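Arginine--tRNA ligase (Campylobacter jejuni, PDB 3FNR) catalyses the ATP-dependent attachment of L-arginine to tRNA(Arg), releasing AMP and diphosphate, as a monomeric class I aminoacyl-tRNA synthetase. Local coordinates at residues F351-K356 and K418-A423. The protein carries 1 engineered substitution. Sequence-based numbering, arbitrary orientation.
Sequences FAKAGK and KVVGSA. With SO4 (sulfate ion), chain D.
The side chain of Val-420, projecting from a surface turn, packs on the end of a helix, chiefly through CG2, which meets Ala-354 CB at 3.9 Å and lies against the aliphatic stem of Lys-353, where CD is also 3.9 Å from it. With CG1 anti to the backbone N (chi1 -179°), CG2 lies beside that N and reaches both partners, while CG1 sits by Ala-354 CA. The Lys-353 chain runs extended from chi1 (-176°) onward, crossing the valine at a slant and carrying NZ to a sulfate, probably from the crystallisation liquor, at 3.2 Å from its O4. The turn supplies two backbone amides to the same anion: Val-420 N donates to sulfate O1 at 2.7 Å, nearly straight (165°). Val-419 N donates to sulfate O3 at 3.0 Å. In this crystal the ion links two segments that share no direct hydrogen bond. Val-419 to Ser-422 form a type II turn, whose Val-419 O accepts both Ser-422 N and Ser-422 OG, the latter at 3.0 Å. On the helix side, a Schellman motif with Gly-355 as C-prime ends helix 336-353. In the anticodon-binding domain, this surface contact joins that helix end to the loop between helices 398-416 and 425-445; Tyr-414 OH also hydrogen-bonds the sulfate, and Lys-356 NZ forms a salt bridge with Glu-425 of helix 425-445.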
loop_
_atom_site.group_PDB
_atom_site.type_symbol
_atom_site.label_atom_id
_atom_site.label_comp_id
_atom_site.label_asym_id
_atom_site.label_seq_id
_atom_site.Cartn_x
_atom_site.Cartn_y
_atom_site.Cartn_z
ATOM N N PHE A 351 -16.887 -8.712 -28.795
ATOM C CA PHE A 351 -18.168 -9.267 -28.355
ATOM C C PHE A 351 -19.361 -8.424 -28.819
ATOM O O PHE A 351 -20.440 -8.961 -29.098
ATOM C CB PHE A 351 -18.203 -9.407 -26.831
ATOM C CG PHE A 351 -17.789 -10.757 -26.337
ATOM C CD1 PHE A 351 -18.724 -11.775 -26.197
ATOM C CD2 PHE A 351 -16.465 -11.019 -26.013
ATOM C CE1 PHE A 351 -18.351 -13.027 -25.737
ATOM C CE2 PHE A 351 -16.078 -12.277 -25.557
ATOM C CZ PHE A 351 -17.027 -13.277 -25.411
ATOM N N ALA A 352 -19.157 -7.108 -28.879
ATOM C CA ALA A 352 -20.176 -6.176 -29.343
ATOM C C ALA A 352 -20.321 -6.278 -30.856
ATOM O O ALA A 352 -21.433 -6.217 -31.382
ATOM C CB ALA A 352 -19.820 -4.756 -28.932
ATOM N N LYS A 353 -19.188 -6.446 -31.538
ATOM C CA LYS A 353 -19.139 -6.634 -32.986
ATOM C C LYS A 353 -19.871 -7.913 -33.413
ATOM O O LYS A 353 -20.606 -7.913 -34.406
ATOM C CB LYS A 353 -17.682 -6.659 -33.449
ATOM C CG LYS A 353 -17.464 -6.746 -34.949
ATOM C CD LYS A 353 -15.968 -6.787 -35.286
ATOM C CE LYS A 353 -15.731 -7.054 -36.773
ATOM N NZ LYS A 353 -14.360 -6.662 -37.213
ATOM N N ALA A 354 -19.688 -8.984 -32.642
ATOM C CA ALA A 354 -20.328 -10.270 -32.911
ATOM C C ALA A 354 -21.797 -10.305 -32.487
ATOM O O ALA A 354 -22.516 -11.244 -32.833
ATOM C CB ALA A 354 -19.557 -11.395 -32.226
ATOM N N GLY A 355 -22.232 -9.293 -31.735
ATOM C CA GLY A 355 -23.594 -9.231 -31.204
ATOM C C GLY A 355 -23.882 -10.359 -30.231
ATOM O O GLY A 355 -24.958 -10.970 -30.269
ATOM N N LYS A 356 -22.908 -10.648 -29.369
ATOM C CA LYS A 356 -23.029 -11.746 -28.415
ATOM C C LYS A 356 -22.641 -11.351 -26.993
ATOM O O LYS A 356 -21.801 -10.470 -26.780
ATOM C CB LYS A 356 -22.213 -12.953 -28.882
ATOM C CG LYS A 356 -22.893 -13.779 -29.958
ATOM C CD LYS A 356 -21.961 -14.834 -30.525
ATOM C CE LYS A 356 -22.666 -15.683 -31.569
ATOM N NZ LYS A 356 -21.706 -16.482 -32.379
ATOM N N LYS A 418 -8.754 -14.205 -37.096
ATOM C CA LYS A 418 -10.046 -13.618 -37.425
ATOM C C LYS A 418 -11.099 -14.238 -36.515
ATOM O O LYS A 418 -11.093 -15.448 -36.297
ATOM C CB LYS A 418 -10.376 -13.895 -38.893
ATOM C CG LYS A 418 -11.096 -12.770 -39.625
ATOM C CD LYS A 418 -12.592 -12.770 -39.357
ATOM C CE LYS A 418 -13.368 -12.242 -40.549
ATOM N NZ LYS A 418 -13.786 -13.346 -41.459
ATOM N N VAL A 419 -12.003 -13.419 -35.985
ATOM C CA VAL A 419 -12.967 -13.905 -34.993
ATOM C C VAL A 419 -14.409 -13.901 -35.486
ATOM O O VAL A 419 -14.995 -14.970 -35.668
ATOM C CB VAL A 419 -12.821 -13.158 -33.637
ATOM C CG1 VAL A 419 -13.889 -13.604 -32.633
ATOM C CG2 VAL A 419 -11.428 -13.395 -33.062
ATOM N N VAL A 420 -14.969 -12.710 -35.701
ATOM C CA VAL A 420 -16.379 -12.558 -36.069
ATOM C C VAL A 420 -16.577 -13.101 -37.479
ATOM O O VAL A 420 -15.832 -12.750 -38.385
ATOM C CB VAL A 420 -16.851 -11.074 -35.971
ATOM C CG1 VAL A 420 -18.330 -10.932 -36.334
ATOM C CG2 VAL A 420 -16.607 -10.523 -34.574
ATOM N N GLY A 421 -17.550 -13.992 -37.637
ATOM C CA GLY A 421 -17.833 -14.609 -38.926
ATOM C C GLY A 421 -17.172 -15.958 -39.146
ATOM O O GLY A 421 -17.621 -16.733 -40.000
ATOM N N SER A 422 -16.119 -16.253 -38.383
ATOM C CA SER A 422 -15.395 -17.515 -38.551
ATOM C C SER A 422 -16.185 -18.696 -37.981
ATOM O O SER A 422 -17.098 -18.502 -37.181
ATOM C CB SER A 422 -13.995 -17.435 -37.946
ATOM O OG SER A 422 -14.031 -17.653 -36.549
ATOM N N ALA A 423 -15.832 -19.913 -38.401
ATOM C CA ALA A 423 -16.587 -21.125 -38.030
ATOM C C ALA A 423 -16.406 -21.503 -36.575
ATOM O O ALA A 423 -17.181 -22.293 -36.032
ATOM C CB ALA A 423 -16.200 -22.295 -38.912
HETATM S S SO4 D . -12.329 -9.668 -36.132
HETATM O O1 SO4 D . -13.527 -10.450 -35.888
HETATM O O2 SO4 D . -12.288 -8.570 -35.174
HETATM O O3 SO4 D . -11.142 -10.500 -36.000
HETATM O O4 SO4 D . -12.365 -9.146 -37.491
#